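Local coordinates for ancylostoma secreted protein 1 (Necator americanus, PDB 3NT8) that is probably associated with the transition to parasitism by infective hookworm larvae and is built from two CAP domains, at residues N139-S150 with G181-T191. Sequence-based numbering, arbitrary orientation.
Sequences NKYTGGGLFAFS and GYITNQPMWET
Asn139 lies flat on the indole of Trp189, its amide plane turned only 15° from the ring plane and its CB 3.9 Å from the centroid of the six-membered ring. A chi1 of -34°, well short of a staggered value, swings the amide across the indole, where ND2 donates twice: to Trp189 O at 3.0 Å, nearly in the amide plane, and to Thr191 OG1 at 2.8 Å. OD1 accepts from Asn64 ND2, so both ends of this buried amide are held and its rotation is fixed. The far rim of the indole, at CZ3, abuts CE2 of Phe149, and Trp127 packs edge-to-face on that phenylalanine.

Between these aromatics and Tyr141 runs Met188. Its SD lies 3.6 Å from Ser150 CB and oblique to the Phe149 ring, a Met-aromatic contact, while the same sulfur approaches the edge of the Tyr141 ring; a bend at chi3 turns CE back toward Asn139 O and Phe149 CE2. The fold here is the first of the protein's two CAP domains: the loop leading into helix 147-153 meets the segment that follows strand 170-177 and runs on to strand 190-191, paired with strand 66-67. Backbone bonds tie the two together around a single bridge between Lys140 and Pro187. Asn139 O takes the N-H of Met188, Tyr141 N donates almost straight to Gln186 O, and Tyr141 O accepts from the N-H of Asn185, third residue of the type II turn Ile183-Gln186.

The ring of Tyr141 covers the backbone of Tyr182, whose CA sits 3.6 Å from the ring centroid in a CH-pi contact; Gly143 N lies over the opposite face. Beyond it, the side chains of Phe147 and Tyr182 lie side by side, pointing the same way, their rings oblique at 32°. At the helix, Ser150 OG turns back to bond Phe147 O at 2.9 Å, while its CB packs against Gly181 O.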
loop_
_atom_site.group_PDB
_atom_site.type_symbol
_atom_site.label_atom_id
_atom_site.label_comp_id
_atom_site.label_asym_id
_atom_site.label_seq_id
_atom_site.Cartn_x
_atom_site.Cartn_y
_atom_site.Cartn_z
ATOM N N ASN A 139 4.876 0.561 14.201
ATOM C CA ASN A 139 5.833 0.623 13.117
ATOM C C ASN A 139 5.323 1.537 12.015
ATOM O O ASN A 139 5.680 1.369 10.839
ATOM C CB ASN A 139 6.187 -0.781 12.597
ATOM C CG ASN A 139 6.197 -1.848 13.707
ATOM O OD1 ASN A 139 6.826 -1.697 14.756
ATOM N ND2 ASN A 139 5.466 -2.917 13.477
ATOM N N LYS A 140 4.462 2.497 12.399
ATOM C CA LYS A 140 3.836 3.362 11.389
ATOM C C LYS A 140 4.752 4.441 10.932
ATOM O O LYS A 140 5.499 5.004 11.758
ATOM C CB LYS A 140 2.489 3.959 11.855
ATOM C CG LYS A 140 1.398 2.901 11.986
ATOM C CD LYS A 140 0.101 3.395 12.598
ATOM C CE LYS A 140 -0.963 2.299 12.384
ATOM N NZ LYS A 140 -2.183 2.707 13.162
ATOM N N TYR A 141 4.690 4.752 9.632
ATOM C CA TYR A 141 5.482 5.876 9.072
ATOM C C TYR A 141 4.840 7.190 9.485
ATOM O O TYR A 141 3.629 7.412 9.250
ATOM C CB TYR A 141 5.555 5.849 7.533
ATOM C CG TYR A 141 6.474 6.925 6.977
ATOM C CD1 TYR A 141 7.868 6.711 6.901
ATOM C CD2 TYR A 141 5.972 8.141 6.518
ATOM C CE1 TYR A 141 8.741 7.702 6.381
ATOM C CE2 TYR A 141 6.809 9.147 6.020
ATOM C CZ TYR A 141 8.188 8.915 5.971
ATOM O OH TYR A 141 9.016 9.830 5.451
ATOM N N THR A 142 5.660 8.080 10.042
ATOM C CA THR A 142 5.199 9.415 10.457
ATOM C C THR A 142 6.194 10.468 9.970
ATOM O O THR A 142 6.017 11.671 10.225
ATOM C CB THR A 142 5.020 9.540 11.988
ATOM O OG1 THR A 142 6.168 8.997 12.659
ATOM C CG2 THR A 142 3.739 8.864 12.455
ATOM N N GLY A 143 7.216 10.017 9.249
ATOM C CA GLY A 143 8.250 10.911 8.768
ATOM C C GLY A 143 9.205 11.125 9.909
ATOM O O GLY A 143 9.848 10.161 10.363
ATOM N N GLY A 144 9.236 12.350 10.444
ATOM C CA GLY A 144 10.316 12.732 11.335
ATOM C C GLY A 144 11.661 12.084 11.015
ATOM O O GLY A 144 12.331 11.619 11.944
ATOM N N GLY A 145 12.074 12.046 9.730
ATOM C CA GLY A 145 13.419 11.494 9.348
ATOM C C GLY A 145 13.507 9.980 9.099
ATOM O O GLY A 145 14.584 9.370 9.171
ATOM N N LEU A 146 12.371 9.339 8.815
ATOM C CA LEU A 146 12.343 7.890 8.479
ATOM C C LEU A 146 12.234 7.635 6.970
ATOM O O LEU A 146 12.086 6.481 6.501
ATOM C CB LEU A 146 11.169 7.208 9.239
ATOM C CG LEU A 146 11.298 7.186 10.782
ATOM C CD1 LEU A 146 9.967 6.863 11.454
ATOM C CD2 LEU A 146 12.368 6.320 11.338
ATOM N N PHE A 147 12.262 8.692 6.170
ATOM C CA PHE A 147 12.036 8.503 4.742
ATOM C C PHE A 147 12.898 7.412 4.138
ATOM O O PHE A 147 12.405 6.511 3.440
ATOM C CB PHE A 147 12.308 9.772 3.977
ATOM C CG PHE A 147 12.100 9.621 2.488
ATOM C CD1 PHE A 147 10.813 9.608 1.939
ATOM C CD2 PHE A 147 13.186 9.456 1.644
ATOM C CE1 PHE A 147 10.611 9.446 0.562
ATOM C CE2 PHE A 147 12.984 9.300 0.249
ATOM C CZ PHE A 147 11.703 9.272 -0.265
ATOM N N ALA A 148 14.196 7.528 4.341
ATOM C CA ALA A 148 15.138 6.664 3.714
ATOM C C ALA A 148 15.102 5.244 4.323
ATOM O O ALA A 148 15.224 4.292 3.599
ATOM C CB ALA A 148 16.567 7.318 3.791
ATOM N N PHE A 149 14.870 5.138 5.632
ATOM C CA PHE A 149 14.713 3.871 6.327
ATOM C C PHE A 149 13.473 3.112 5.895
ATOM O O PHE A 149 13.571 1.909 5.731
ATOM C CB PHE A 149 14.735 4.090 7.860
ATOM C CG PHE A 149 14.307 2.866 8.689
ATOM C CD1 PHE A 149 15.218 1.857 8.978
ATOM C CD2 PHE A 149 12.996 2.744 9.188
ATOM C CE1 PHE A 149 14.851 0.725 9.745
ATOM C CE2 PHE A 149 12.595 1.615 9.980
ATOM C CZ PHE A 149 13.518 0.600 10.250
ATOM N N SER A 150 12.358 3.809 5.662
ATOM C CA SER A 150 11.078 3.234 5.228
ATOM C C SER A 150 11.120 2.471 3.910
ATOM O O SER A 150 10.567 1.365 3.837
ATOM C CB SER A 150 9.955 4.286 5.237
ATOM O OG SER A 150 9.985 5.170 4.125
ATOM N N GLY A 181 7.265 3.085 1.129
ATOM C CA GLY A 181 7.234 2.998 2.601
ATOM C C GLY A 181 7.006 4.311 3.328
ATOM O O GLY A 181 6.856 4.335 4.561
ATOM N N TYR A 182 6.968 5.406 2.570
ATOM C CA TYR A 182 6.742 6.720 3.126
ATOM C C TYR A 182 5.257 7.223 3.118
ATOM O O TYR A 182 4.994 8.441 3.085
ATOM C CB TYR A 182 7.689 7.705 2.464
ATOM C CG TYR A 182 7.687 7.630 0.956
ATOM C CD1 TYR A 182 6.692 8.289 0.237
ATOM C CD2 TYR A 182 8.672 6.923 0.244
ATOM C CE1 TYR A 182 6.653 8.238 -1.134
ATOM C CE2 TYR A 182 8.660 6.878 -1.165
ATOM C CZ TYR A 182 7.632 7.554 -1.839
ATOM O OH TYR A 182 7.494 7.554 -3.221
ATOM N N ILE A 183 4.276 6.327 3.168
ATOM C CA ILE A 183 2.885 6.797 3.183
ATOM C C ILE A 183 2.539 7.078 4.654
ATOM O O ILE A 183 2.852 6.274 5.508
ATOM C CB ILE A 183 1.917 5.770 2.582
ATOM C CG1 ILE A 183 2.254 5.405 1.129
ATOM C CG2 ILE A 183 0.505 6.233 2.730
ATOM C CD1 ILE A 183 2.278 6.505 0.126
ATOM N N THR A 184 1.955 8.246 4.944
ATOM C CA THR A 184 1.676 8.660 6.348
ATOM C C THR A 184 0.734 7.674 7.092
ATOM O O THR A 184 -0.302 7.261 6.552
ATOM C CB THR A 184 1.106 10.100 6.436
ATOM O OG1 THR A 184 1.849 10.987 5.583
ATOM C CG2 THR A 184 1.136 10.625 7.917
ATOM N N ASN A 185 1.163 7.264 8.299
ATOM C CA ASN A 185 0.431 6.362 9.183
ATOM C C ASN A 185 0.266 4.896 8.715
ATOM O O ASN A 185 -0.440 4.104 9.385
ATOM C CB ASN A 185 -0.943 6.982 9.569
ATOM C CG ASN A 185 -0.786 8.260 10.436
ATOM O OD1 ASN A 185 -1.364 9.288 10.134
ATOM N ND2 ASN A 185 0.023 8.184 11.485
ATOM N N GLN A 186 0.851 4.560 7.552
ATOM C CA GLN A 186 0.883 3.154 7.056
ATOM C C GLN A 186 2.046 2.429 7.743
ATOM O O GLN A 186 3.122 3.006 7.875
ATOM C CB GLN A 186 1.103 3.118 5.544
ATOM C CG GLN A 186 1.467 1.726 4.941
ATOM C CD GLN A 186 1.752 1.796 3.440
ATOM O OE1 GLN A 186 2.838 2.260 3.037
ATOM N NE2 GLN A 186 0.791 1.365 2.609
ATOM N N PRO A 187 1.817 1.199 8.234
ATOM C CA PRO A 187 2.870 0.455 8.908
ATOM C C PRO A 187 3.946 0.018 7.935
ATOM O O PRO A 187 3.655 -0.489 6.839
ATOM C CB PRO A 187 2.157 -0.741 9.518
ATOM C CG PRO A 187 0.784 -0.787 8.813
ATOM C CD PRO A 187 0.483 0.627 8.480
ATOM N N MET A 188 5.187 0.264 8.332
ATOM C CA MET A 188 6.336 -0.151 7.513
ATOM C C MET A 188 6.362 -1.679 7.454
ATOM O O MET A 188 6.711 -2.245 6.420
ATOM C CB MET A 188 7.622 0.431 8.063
ATOM C CG MET A 188 7.697 1.909 7.790
ATOM S SD MET A 188 9.107 2.779 8.414
ATOM C CE MET A 188 8.750 2.725 10.182
ATOM N N TRP A 189 5.903 -2.319 8.544
ATOM C CA TRP A 189 5.774 -3.784 8.611
ATOM C C TRP A 189 4.776 -4.119 9.729
ATOM O O TRP A 189 4.491 -3.297 10.651
ATOM C CB TRP A 189 7.177 -4.493 8.854
ATOM C CG TRP A 189 7.767 -4.197 10.242
ATOM C CD1 TRP A 189 7.552 -4.911 11.418
ATOM C CD2 TRP A 189 8.671 -3.135 10.598
ATOM N NE1 TRP A 189 8.284 -4.370 12.457
ATOM C CE2 TRP A 189 8.980 -3.282 11.982
ATOM C CE3 TRP A 189 9.274 -2.094 9.883
ATOM C CZ2 TRP A 189 9.803 -2.383 12.661
ATOM C CZ3 TRP A 189 10.126 -1.230 10.559
ATOM C CH2 TRP A 189 10.355 -1.360 11.944
ATOM N N GLU A 190 4.307 -5.362 9.721
ATOM C CA GLU A 190 3.377 -5.787 10.770
ATOM C C GLU A 190 4.104 -6.524 11.839
ATOM O O GLU A 190 4.920 -7.382 11.567
ATOM C CB GLU A 190 2.240 -6.623 10.176
ATOM C CG GLU A 190 1.231 -5.749 9.398
ATOM C CD GLU A 190 0.013 -6.513 8.904
ATOM O OE1 GLU A 190 0.164 -7.610 8.312
ATOM O OE2 GLU A 190 -1.103 -5.979 9.102
ATOM N N THR A 191 3.851 -6.150 13.080
ATOM C CA THR A 191 4.460 -6.863 14.228
ATOM C C THR A 191 3.976 -8.348 14.233
ATOM O O THR A 191 2.766 -8.637 14.163
ATOM C CB THR A 191 4.206 -6.109 15.571
ATOM O OG1 THR A 191 4.542 -4.727 15.448
ATOM C CG2 THR A 191 5.047 -6.658 16.692
#